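Local coordinates for GTPase activator-like protein (PDB 5HIU) that probably acts, as the full-length TSC2 protein, as an activator of GTP hydrolysis by a small GTPase, this chain being its all-helical N-terminal part, at residues L27-L31 against A42-L46; I195-F199 against S236-S242; L248-Q253 against I288-F292; L427-I431 against F454-V458. All coordinates share one frame. Numbering follows the deposited sequence.

How the contacts relate
The four contacts sample an elongated alpha-solenoid at successive points along its length, a worked example of how such a fold is built from local helix packing. Contacts 1 and 4 join helices consecutive in sequence, and their centres lie about 82 Å apart on opposite sides of the chain's centre. Contacts 2 and 3, nearer the middle, join helices with one further helix between them in sequence. Their centres are about 21 Å apart and their nearest atoms about 7 Å, and they are linked through the successive helices 224-240 and 245-261. Contact 3 lies about 31 Å, centre to centre, from contact 4. None of the four touches another, and each is structural packing.

Contact 1. Residues L27-L31 against A42-L46; sequences LVAKL and AANKL
Two consecutive helices, 22-33 and 36-52, meet in a roughly antiparallel pair. The segments 27-31 and 42-46 are helical throughout, with Leu31 N hydrogen-bonded to Leu27 O at 2.6 Å and Leu46 N to Ala42 O at 2.8 Å. Their axes approach to 9.0 Å with 148° between the N-to-C directions (signed crossing angle -148°), and the closest CA atoms are those of Leu27 and Ala42, 5.3 Å apart. An alanine makes this closeness possible: Ala42 CB lies 3.6 Å from Leu27 O and 4.0 Å from Leu31 CB, its methyl group set directly against the facing backbone. Such a short-linked helical hairpin is the basic unit of alpha-solenoids, here consistent with a HEAT-like repeat, and stands at the N-terminal end of the modelled chain. Leu27, in the m,t rotamer, places CD1 3.7 Å from Lys45 CB, while its CB rests 3.6 Å from Leu46 CG. Leu46 is also m,t, and its CD1 touches two partners, 3.5 Å from Leu31 CD2 and 4.1 Å from Val28 CG2 (chi1 t). Leu31 takes the t,p rotamer, which brings its CD1 4.0 Å from Ala43 CB. Lys30 and Lys45 are both m,t,t,t, Lys30 CB lying 4.1 Å from Ala42 CB. Leu31 and Leu46 both continue onto Leu84 of helix 75-89, and Leu31 O accepts a hydrogen bond from Arg39 NE.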
loop_
_atom_site.group_PDB
_atom_site.type_symbol
_atom_site.label_atom_id
_atom_site.label_comp_id
_atom_site.label_asym_id
_atom_site.label_seq_id
_atom_site.Cartn_x
_atom_site.Cartn_y
_atom_site.Cartn_z
ATOM N N LEU A 27 -31.653 -16.970 32.310
ATOM C CA LEU A 27 -30.618 -17.383 31.361
ATOM C C LEU A 27 -29.222 -17.105 31.893
ATOM O O LEU A 27 -28.339 -17.960 31.804
ATOM C CB LEU A 27 -30.827 -16.709 30.007
ATOM C CG LEU A 27 -32.174 -17.020 29.337
ATOM C CD1 LEU A 27 -32.266 -16.328 27.982
ATOM C CD2 LEU A 27 -32.372 -18.523 29.188
ATOM N N VAL A 28 -29.045 -15.932 32.491
ATOM C CA VAL A 28 -27.745 -15.532 33.028
ATOM C C VAL A 28 -27.357 -16.422 34.197
ATOM O O VAL A 28 -26.191 -16.779 34.349
ATOM C CB VAL A 28 -27.711 -14.054 33.472
ATOM C CG1 VAL A 28 -26.385 -13.733 34.141
ATOM C CG2 VAL A 28 -27.903 -13.137 32.284
ATOM N N ALA A 29 -28.329 -16.769 35.032
ATOM C CA ALA A 29 -28.073 -17.719 36.112
ATOM C C ALA A 29 -27.533 -19.037 35.537
ATOM O O ALA A 29 -26.493 -19.544 35.976
ATOM C CB ALA A 29 -29.333 -17.951 36.930
ATOM N N LYS A 30 -28.219 -19.561 34.527
ATOM C CA LYS A 30 -27.784 -20.789 33.871
ATOM C C LYS A 30 -26.449 -20.589 33.168
ATOM O O LYS A 30 -25.594 -21.474 33.187
ATOM C CB LYS A 30 -28.832 -21.256 32.864
ATOM C CG LYS A 30 -30.147 -21.653 33.509
ATOM C CD LYS A 30 -31.181 -22.043 32.474
ATOM C CE LYS A 30 -32.382 -22.731 33.110
ATOM N NZ LYS A 30 -33.429 -23.015 32.090
ATOM N N LEU A 31 -26.271 -19.421 32.557
ATOM C CA LEU A 31 -25.016 -19.095 31.884
ATOM C C LEU A 31 -23.839 -19.095 32.853
ATOM O O LEU A 31 -22.740 -19.523 32.503
ATOM C CB LEU A 31 -25.122 -17.747 31.173
ATOM C CG LEU A 31 -23.890 -17.302 30.381
ATOM C CD1 LEU A 31 -23.574 -18.254 29.236
ATOM C CD2 LEU A 31 -24.102 -15.893 29.851
ATOM N N ALA A 42 -27.750 -21.527 27.086
ATOM C CA ALA A 42 -28.074 -20.227 27.669
ATOM C C ALA A 42 -27.449 -19.122 26.830
ATOM O O ALA A 42 -28.111 -18.138 26.457
ATOM C CB ALA A 42 -27.559 -20.154 29.094
ATOM N N ALA A 43 -26.170 -19.318 26.528
ATOM C CA ALA A 43 -25.444 -18.438 25.657
ATOM C C ALA A 43 -26.239 -18.169 24.393
ATOM O O ALA A 43 -26.360 -17.019 23.958
ATOM C CB ALA A 43 -24.090 -19.044 25.315
ATOM N N ASN A 44 -26.771 -19.226 23.796
ATOM C CA ASN A 44 -27.471 -19.089 22.527
ATOM C C ASN A 44 -28.779 -18.320 22.691
ATOM O O ASN A 44 -29.157 -17.534 21.829
ATOM C CB ASN A 44 -27.753 -20.465 21.898
ATOM C CG ASN A 44 -26.605 -20.976 21.057
ATOM O OD1 ASN A 44 -26.522 -20.694 19.865
ATOM N ND2 ASN A 44 -25.726 -21.746 21.661
ATOM N N LYS A 45 -29.478 -18.566 23.795
ATOM C CA LYS A 45 -30.749 -17.899 24.052
ATOM C C LYS A 45 -30.549 -16.429 24.381
ATOM O O LYS A 45 -31.176 -15.563 23.779
ATOM C CB LYS A 45 -31.474 -18.578 25.195
ATOM C CG LYS A 45 -32.033 -19.927 24.800
ATOM C CD LYS A 45 -32.518 -20.688 26.002
ATOM C CE LYS A 45 -33.237 -21.958 25.603
ATOM N NZ LYS A 45 -33.606 -22.665 26.859
ATOM N N LEU A 46 -29.672 -16.152 25.340
ATOM C CA LEU A 46 -29.237 -14.783 25.607
ATOM C C LEU A 46 -28.809 -14.057 24.344
ATOM O O LEU A 46 -29.137 -12.897 24.149
ATOM C CB LEU A 46 -28.065 -14.777 26.574
ATOM C CG LEU A 46 -28.524 -14.887 28.003
ATOM C CD1 LEU A 46 -27.368 -15.311 28.896
ATOM C CD2 LEU A 46 -29.117 -13.559 28.430
#

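Contact 2. Residues I195-F199 against S236-S242; sequences IKFNF and SLVTFGS
The C-terminal ends of helices 179-198 and 224-240 meet through apolar packing and two CH-pi contacts. The register sets Lys196 CA 5.6 Å from Phe240 CA and Phe199 CA 5.9 Å from Gly241 CA. Segment 195-199 enters as helix, and Phe199 points its CA-to-CB bond toward segment 236-242. In segment 236-242 the helix holds through Phe240; Gly241 (phi/psi -139/-130) is the first to leave it. The hollow made by the bare Gly241 receives the Phe199 ring (chi1 t, chi2 79°): Gly241 CA lies over one face, 3.5 Å from the centroid in a CH-pi contact and 3.2 Å from Phe199 CD2. An ideal CB here would clash with Phe199 CD2. A second bump, the Phe240 ring (chi1 m, chi2 -71°), packs its face against the extended Lys196 chain (all chi t), Lys196 CG 3.9 Å from its centroid in another CH-pi contact. Ile195 (m,t) fits against Ser236 and Leu237, its CG2 3.6 Å from Ser236 CB and its CD1 3.4 Å from Leu237 CD2, a methyl that also meets Phe199 CE1 at 3.8 Å. Helix 204-219 covers this side through Ile207, Leu210 and Ile211. Such side-by-side packing of next-but-one helices is the inter-repeat contact of an alpha-solenoid.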
loop_
_atom_site.group_PDB
_atom_site.type_symbol
_atom_site.label_atom_id
_atom_site.label_comp_id
_atom_site.label_asym_id
_atom_site.label_seq_id
_atom_site.Cartn_x
_atom_site.Cartn_y
_atom_site.Cartn_z
ATOM N N ILE A 195 -6.959 4.089 11.257
ATOM C CA ILE A 195 -6.079 5.183 10.854
ATOM C C ILE A 195 -6.904 6.434 10.598
ATOM O O ILE A 195 -6.603 7.508 11.114
ATOM C CB ILE A 195 -5.224 4.785 9.635
ATOM C CG1 ILE A 195 -4.055 3.911 10.106
ATOM C CG2 ILE A 195 -4.652 6.009 8.948
ATOM C CD1 ILE A 195 -3.323 3.148 9.027
ATOM N N LYS A 196 -7.981 6.276 9.847
ATOM C CA LYS A 196 -8.831 7.395 9.485
ATOM C C LYS A 196 -9.333 8.113 10.719
ATOM O O LYS A 196 -9.160 9.328 10.840
ATOM C CB LYS A 196 -10.007 6.921 8.630
ATOM C CG LYS A 196 -10.985 8.025 8.309
ATOM C CD LYS A 196 -11.836 7.763 7.088
ATOM C CE LYS A 196 -13.018 8.734 7.062
ATOM N NZ LYS A 196 -13.824 8.720 5.800
ATOM N N PHE A 197 -9.928 7.354 11.635
ATOM C CA PHE A 197 -10.601 7.929 12.809
ATOM C C PHE A 197 -9.751 8.139 14.057
ATOM O O PHE A 197 -10.163 8.875 14.923
ATOM C CB PHE A 197 -11.813 7.087 13.186
ATOM C CG PHE A 197 -12.879 7.083 12.138
ATOM C CD1 PHE A 197 -13.609 8.227 11.876
ATOM C CD2 PHE A 197 -13.144 5.933 11.391
ATOM C CE1 PHE A 197 -14.593 8.233 10.901
ATOM C CE2 PHE A 197 -14.133 5.927 10.413
ATOM C CZ PHE A 197 -14.857 7.082 10.172
ATOM N N ASN A 198 -8.574 7.532 14.155
ATOM C CA ASN A 198 -7.869 7.493 15.444
ATOM C C ASN A 198 -6.365 7.396 15.307
ATOM O O ASN A 198 -5.700 6.756 16.126
ATOM C CB ASN A 198 -8.356 6.274 16.258
ATOM C CG ASN A 198 -9.696 6.495 16.891
ATOM O OD1 ASN A 198 -9.869 7.439 17.622
ATOM N ND2 ASN A 198 -10.640 5.629 16.622
ATOM N N PHE A 199 -5.823 8.035 14.282
ATOM C CA PHE A 199 -4.382 8.049 14.081
ATOM C C PHE A 199 -3.605 8.786 15.180
ATOM O O PHE A 199 -2.448 8.463 15.439
ATOM C CB PHE A 199 -3.997 8.643 12.719
ATOM C CG PHE A 199 -2.526 8.642 12.502
ATOM C CD1 PHE A 199 -1.879 7.477 12.112
ATOM C CD2 PHE A 199 -1.782 9.752 12.780
ATOM C CE1 PHE A 199 -0.505 7.451 11.956
ATOM C CE2 PHE A 199 -0.411 9.733 12.623
ATOM C CZ PHE A 199 0.232 8.581 12.212
ATOM N N SER A 236 -4.193 5.858 3.528
ATOM C CA SER A 236 -4.779 6.298 4.761
ATOM C C SER A 236 -3.743 6.967 5.599
ATOM O O SER A 236 -3.984 8.055 6.136
ATOM C CB SER A 236 -5.350 5.143 5.552
ATOM O OG SER A 236 -6.696 4.972 5.218
ATOM N N LEU A 237 -2.597 6.315 5.747
ATOM C CA LEU A 237 -1.576 6.889 6.581
ATOM C C LEU A 237 -1.344 8.301 6.129
ATOM O O LEU A 237 -1.490 9.243 6.916
ATOM C CB LEU A 237 -0.279 6.101 6.532
ATOM C CG LEU A 237 -0.269 4.874 7.427
ATOM C CD1 LEU A 237 1.127 4.276 7.415
ATOM C CD2 LEU A 237 -0.667 5.208 8.857
ATOM N N VAL A 238 -1.030 8.458 4.850
ATOM C CA VAL A 238 -0.657 9.780 4.354
ATOM C C VAL A 238 -1.832 10.740 4.402
ATOM O O VAL A 238 -1.661 11.897 4.682
ATOM C CB VAL A 238 0.008 9.757 2.957
ATOM C CG1 VAL A 238 1.296 8.950 3.000
ATOM C CG2 VAL A 238 -0.917 9.195 1.900
ATOM N N THR A 239 -3.031 10.265 4.145
ATOM C CA THR A 239 -4.167 11.150 4.153
ATOM C C THR A 239 -4.452 11.622 5.576
ATOM O O THR A 239 -4.677 12.812 5.798
ATOM C CB THR A 239 -5.421 10.479 3.547
ATOM O OG1 THR A 239 -5.130 9.958 2.247
ATOM C CG2 THR A 239 -6.540 11.468 3.392
ATOM N N PHE A 240 -4.427 10.717 6.548
ATOM C CA PHE A 240 -4.911 11.058 7.913
ATOM C C PHE A 240 -3.882 11.153 9.032
ATOM O O PHE A 240 -4.198 11.655 10.087
ATOM C CB PHE A 240 -5.989 10.084 8.329
ATOM C CG PHE A 240 -7.152 10.057 7.391
ATOM C CD1 PHE A 240 -8.030 11.127 7.335
ATOM C CD2 PHE A 240 -7.368 8.968 6.553
ATOM C CE1 PHE A 240 -9.105 11.109 6.459
ATOM C CE2 PHE A 240 -8.449 8.951 5.680
ATOM C CZ PHE A 240 -9.310 10.015 5.630
ATOM N N GLY A 241 -2.668 10.681 8.790
ATOM C CA GLY A 241 -1.563 10.791 9.734
ATOM C C GLY A 241 -0.293 11.129 8.984
ATOM O O GLY A 241 -0.290 12.053 8.152
ATOM N N SER A 242 0.778 10.370 9.246
ATOM C CA SER A 242 2.076 10.608 8.604
ATOM C C SER A 242 3.000 9.409 8.563
ATOM O O SER A 242 3.046 8.613 9.478
ATOM C CB SER A 242 2.822 11.737 9.281
ATOM O OG SER A 242 4.150 11.818 8.783
#

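Contact 3. Residues L248-Q253 against I288-F292; sequences LKYCIQ and ILLDF
Both segments are regular helix (backbone hydrogen bonds Ile252 N to Leu248 O, 2.9 Å; Phe292 N to Ile288 O, 3.1 Å). The axes of the two segments cross steeply, 66° apart (signed -66°), and come no nearer than 10.5 Å. The closest CA atoms belong to Lys249 and Ile288, 6.1 Å apart. Aliphatic packing comes first: Ile288 (m,t) reaches Leu248, with CD1 3.5 Å from Leu248 CD2, while Ile252 (m,m) puts its CG2 4.1 Å from Ile288 CG2 and 3.9 Å from Leu289 CD2. The aromatic contacts centre on Phe292 (chi1 m). Ile252 CG2 and Lys249 CE meet the ring edge, at 3.9 Å from Phe292 CE2 and 4.0 Å from Phe292 CE1; Gln253 CG lies 3.5 Å from Phe292 CZ. No hydrogen bond joins the segments. Asp311 and Ala315 of helix 302-322 also touch Phe292. Helices 245-261 and 281-294, separated in sequence by helix 266-277, are consistent with successive units of an alpha-solenoid, crossed more steeply than the near-parallel stacking usual there.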
loop_
_atom_site.group_PDB
_atom_site.type_symbol
_atom_site.label_atom_id
_atom_site.label_comp_id
_atom_site.label_asym_id
_atom_site.label_seq_id
_atom_site.Cartn_x
_atom_site.Cartn_y
_atom_site.Cartn_z
ATOM N N LEU A 248 10.181 6.548 4.172
ATOM C CA LEU A 248 9.787 7.117 2.892
ATOM C C LEU A 248 10.414 6.361 1.740
ATOM O O LEU A 248 9.711 5.910 0.856
ATOM C CB LEU A 248 10.159 8.604 2.824
ATOM C CG LEU A 248 9.504 9.446 1.721
ATOM C CD1 LEU A 248 7.999 9.555 1.923
ATOM C CD2 LEU A 248 10.143 10.829 1.675
ATOM N N LYS A 249 11.728 6.196 1.752
ATOM C CA LYS A 249 12.376 5.459 0.683
ATOM C C LYS A 249 11.621 4.158 0.415
ATOM O O LYS A 249 11.270 3.857 -0.730
ATOM C CB LYS A 249 13.838 5.168 1.024
ATOM C CG LYS A 249 14.573 4.394 -0.062
ATOM C CD LYS A 249 16.056 4.256 0.219
ATOM C CE LYS A 249 16.660 3.265 -0.762
ATOM N NZ LYS A 249 18.149 3.306 -0.849
ATOM N N TYR A 250 11.345 3.406 1.476
ATOM C CA TYR A 250 10.760 2.082 1.335
ATOM C C TYR A 250 9.331 2.164 0.766
ATOM O O TYR A 250 9.002 1.430 -0.174
ATOM C CB TYR A 250 10.833 1.330 2.681
ATOM C CG TYR A 250 12.235 0.839 3.078
ATOM C CD1 TYR A 250 13.379 1.230 2.368
ATOM C CD2 TYR A 250 12.409 -0.012 4.174
ATOM C CE1 TYR A 250 14.634 0.770 2.723
ATOM C CE2 TYR A 250 13.664 -0.473 4.539
ATOM C CZ TYR A 250 14.767 -0.076 3.805
ATOM O OH TYR A 250 16.016 -0.515 4.144
ATOM N N CYS A 251 8.491 3.050 1.297
ATOM C CA CYS A 251 7.170 3.292 0.670
ATOM C C CYS A 251 7.284 3.637 -0.833
ATOM O O CYS A 251 6.616 3.046 -1.679
ATOM C CB CYS A 251 6.456 4.426 1.377
ATOM S SG CYS A 251 6.027 4.035 3.076
ATOM N N ILE A 252 8.170 4.568 -1.158
ATOM C CA ILE A 252 8.396 4.943 -2.543
ATOM C C ILE A 252 8.925 3.761 -3.350
ATOM O O ILE A 252 8.399 3.475 -4.443
ATOM C CB ILE A 252 9.334 6.168 -2.682
ATOM C CG1 ILE A 252 8.739 7.410 -2.001
ATOM C CG2 ILE A 252 9.574 6.493 -4.142
ATOM C CD1 ILE A 252 7.334 7.778 -2.455
ATOM N N GLN A 253 9.942 3.065 -2.835
ATOM C CA GLN A 253 10.370 1.814 -3.475
ATOM C C GLN A 253 9.145 0.965 -3.788
ATOM O O GLN A 253 8.904 0.592 -4.944
ATOM C CB GLN A 253 11.300 0.985 -2.592
ATOM C CG GLN A 253 12.764 1.347 -2.696
ATOM C CD GLN A 253 13.670 0.227 -2.217
ATOM O OE1 GLN A 253 13.326 -0.508 -1.291
ATOM N NE2 GLN A 253 14.840 0.097 -2.840
ATOM N N ILE A 288 14.790 10.903 -3.444
ATOM C CA ILE A 288 14.742 9.435 -3.364
ATOM C C ILE A 288 14.634 8.822 -4.745
ATOM O O ILE A 288 15.388 7.919 -5.091
ATOM C CB ILE A 288 13.548 8.956 -2.488
ATOM C CG1 ILE A 288 13.843 9.223 -1.012
ATOM C CG2 ILE A 288 13.241 7.468 -2.693
ATOM C CD1 ILE A 288 12.618 9.218 -0.120
ATOM N N LEU A 289 13.665 9.303 -5.515
ATOM C CA LEU A 289 13.420 8.809 -6.874
ATOM C C LEU A 289 14.637 8.959 -7.780
ATOM O O LEU A 289 14.868 8.126 -8.672
ATOM C CB LEU A 289 12.262 9.586 -7.502
ATOM C CG LEU A 289 10.842 9.260 -7.069
ATOM C CD1 LEU A 289 9.908 10.359 -7.543
ATOM C CD2 LEU A 289 10.404 7.914 -7.626
ATOM N N LEU A 290 15.390 10.042 -7.586
ATOM C CA LEU A 290 16.590 10.270 -8.382
ATOM C C LEU A 290 17.675 9.350 -7.901
ATOM O O LEU A 290 18.379 8.757 -8.726
ATOM C CB LEU A 290 17.067 11.712 -8.290
ATOM C CG LEU A 290 16.227 12.711 -9.078
ATOM C CD1 LEU A 290 16.535 14.120 -8.593
ATOM C CD2 LEU A 290 16.468 12.578 -10.573
ATOM N N ASP A 291 17.793 9.229 -6.570
ATOM C CA ASP A 291 18.734 8.287 -5.938
ATOM C C ASP A 291 18.658 6.916 -6.599
ATOM O O ASP A 291 19.677 6.285 -6.812
ATOM C CB ASP A 291 18.466 8.120 -4.432
ATOM C CG ASP A 291 19.057 9.235 -3.587
ATOM O OD1 ASP A 291 19.911 10.009 -4.069
ATOM O OD2 ASP A 291 18.654 9.321 -2.411
ATOM N N PHE A 292 17.459 6.456 -6.941
ATOM C CA PHE A 292 17.344 5.173 -7.616
ATOM C C PHE A 292 18.134 5.199 -8.906
ATOM O O PHE A 292 18.695 4.190 -9.313
ATOM C CB PHE A 292 15.886 4.801 -7.863
ATOM C CG PHE A 292 15.083 4.662 -6.599
ATOM C CD1 PHE A 292 15.612 4.004 -5.490
ATOM C CD2 PHE A 292 13.797 5.185 -6.512
ATOM C CE1 PHE A 292 14.868 3.874 -4.325
ATOM C CE2 PHE A 292 13.051 5.057 -5.345
ATOM C CZ PHE A 292 13.586 4.402 -4.250
#

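Contact 4. Residues L427-I431 against F454-V458; sequences LKHLI and FLIRV
This is a purely apolar contact between two consecutive, roughly antiparallel helices, 423-441 and 448-459, at the C-terminal end of the modelled solenoid. The axes of the helical segments 427-431 and 454-458 run 149° apart in direction (signed crossing angle -149°), 11.6 Å from each other, so side chains have to bridge the gap; the nearest CA atoms, of Ile431 and Leu455, are 6.8 Å apart. Ile431 occupies the middle. With chi1 m and chi2 near -31°, it places CD1 3.3 Å from both Phe454 CE2 and Val458 CG1, while its CG2 lies 3.8 Å from Leu455 CD2. Val458 (chi1 t) also offers CG1 to Leu427 CD2 at 3.7 Å, and Leu430 (t,p) sets CD2 3.8 Å from Phe454 CZ. Phe454, at chi1 t, reaches further than this pair: its ring stacks with that of Phe386 in helix 383-391, where Arg457 also forms a salt bridge with Glu383. Leu430 meets Ala389 of that helix and Phe366 of helix 352-366, so the hairpin packs against the two preceding modelled helices.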
loop_
_atom_site.group_PDB
_atom_site.type_symbol
_atom_site.label_atom_id
_atom_site.label_comp_id
_atom_site.label_asym_id
_atom_site.label_seq_id
_atom_site.Cartn_x
_atom_site.Cartn_y
_atom_site.Cartn_z
ATOM N N LEU A 427 12.229 6.491 -30.746
ATOM C CA LEU A 427 13.096 7.338 -31.562
ATOM C C LEU A 427 12.316 8.035 -32.660
ATOM O O LEU A 427 12.417 9.244 -32.811
ATOM C CB LEU A 427 14.233 6.534 -32.176
ATOM C CG LEU A 427 15.501 6.512 -31.331
ATOM C CD1 LEU A 427 16.383 5.339 -31.725
ATOM C CD2 LEU A 427 16.256 7.817 -31.499
ATOM N N LYS A 428 11.529 7.280 -33.417
ATOM C CA LYS A 428 10.652 7.882 -34.422
ATOM C C LYS A 428 9.751 8.951 -33.795
ATOM O O LYS A 428 9.415 9.936 -34.457
ATOM C CB LYS A 428 9.801 6.824 -35.126
ATOM N N HIS A 429 9.372 8.763 -32.529
ATOM C CA HIS A 429 8.580 9.760 -31.805
ATOM C C HIS A 429 9.375 11.019 -31.477
ATOM O O HIS A 429 8.871 12.132 -31.648
ATOM C CB HIS A 429 7.987 9.167 -30.521
ATOM C CG HIS A 429 6.683 8.472 -30.738
ATOM N ND1 HIS A 429 6.530 7.450 -31.649
ATOM C CD2 HIS A 429 5.468 8.657 -30.170
ATOM C CE1 HIS A 429 5.276 7.036 -31.636
ATOM N NE2 HIS A 429 4.612 7.751 -30.747
ATOM N N LEU A 430 10.604 10.831 -30.999
ATOM C CA LEU A 430 11.483 11.931 -30.600
ATOM C C LEU A 430 12.037 12.713 -31.812
ATOM O O LEU A 430 11.937 13.945 -31.899
ATOM C CB LEU A 430 12.639 11.377 -29.769
ATOM C CG LEU A 430 13.580 12.384 -29.116
ATOM C CD1 LEU A 430 12.828 13.362 -28.221
ATOM C CD2 LEU A 430 14.643 11.627 -28.327
ATOM N N ILE A 431 12.624 11.988 -32.749
ATOM C CA ILE A 431 13.043 12.605 -33.982
ATOM C C ILE A 431 11.917 13.509 -34.469
ATOM O O ILE A 431 12.136 14.696 -34.686
ATOM C CB ILE A 431 13.437 11.558 -35.057
ATOM C CG1 ILE A 431 14.694 10.763 -34.630
ATOM C CG2 ILE A 431 13.649 12.228 -36.411
ATOM C CD1 ILE A 431 15.680 11.540 -33.776
ATOM N N PHE A 454 21.993 16.487 -32.633
ATOM C CA PHE A 454 21.324 15.250 -32.244
ATOM C C PHE A 454 20.716 14.501 -33.441
ATOM O O PHE A 454 20.921 13.296 -33.581
ATOM C CB PHE A 454 20.254 15.504 -31.165
ATOM C CG PHE A 454 19.269 14.378 -31.026
ATOM C CD1 PHE A 454 19.602 13.226 -30.335
ATOM C CD2 PHE A 454 18.024 14.452 -31.628
ATOM C CE1 PHE A 454 18.704 12.179 -30.230
ATOM C CE2 PHE A 454 17.124 13.409 -31.524
ATOM C CZ PHE A 454 17.464 12.271 -30.828
ATOM N N LEU A 455 19.968 15.199 -34.295
ATOM C CA LEU A 455 19.357 14.556 -35.467
ATOM C C LEU A 455 20.400 13.969 -36.428
ATOM O O LEU A 455 20.151 12.947 -37.073
ATOM C CB LEU A 455 18.470 15.538 -36.230
ATOM C CG LEU A 455 17.134 15.923 -35.585
ATOM C CD1 LEU A 455 16.929 17.426 -35.655
ATOM C CD2 LEU A 455 15.956 15.198 -36.225
ATOM N N ILE A 456 21.560 14.612 -36.528
ATOM C CA ILE A 456 22.634 14.092 -37.362
ATOM C C ILE A 456 23.152 12.772 -36.793
ATOM O O ILE A 456 23.432 11.850 -37.555
ATOM C CB ILE A 456 23.788 15.109 -37.529
ATOM C CG1 ILE A 456 23.330 16.300 -38.386
ATOM C CG2 ILE A 456 25.002 14.450 -38.168
ATOM C CD1 ILE A 456 24.219 17.525 -38.282
ATOM N N ARG A 457 23.275 12.680 -35.467
ATOM C CA ARG A 457 23.681 11.419 -34.817
ATOM C C ARG A 457 22.709 10.282 -35.141
ATOM O O ARG A 457 23.118 9.152 -35.405
ATOM C CB ARG A 457 23.740 11.559 -33.292
ATOM C CG ARG A 457 24.757 12.549 -32.745
ATOM C CD ARG A 457 24.444 12.885 -31.287
ATOM N NE ARG A 457 25.070 14.134 -30.842
ATOM C CZ ARG A 457 24.769 14.789 -29.715
ATOM N NH1 ARG A 457 23.837 14.337 -28.874
ATOM N NH2 ARG A 457 25.412 15.916 -29.425
ATOM N N VAL A 458 21.420 10.602 -35.118
ATOM C CA VAL A 458 20.367 9.592 -35.108
ATOM C C VAL A 458 19.921 9.161 -36.501
ATOM O O VAL A 458 19.595 7.996 -36.702
ATOM C CB VAL A 458 19.166 10.082 -34.265
ATOM C CG1 VAL A 458 17.953 9.186 -34.452
ATOM C CG2 VAL A 458 19.562 10.153 -32.796
#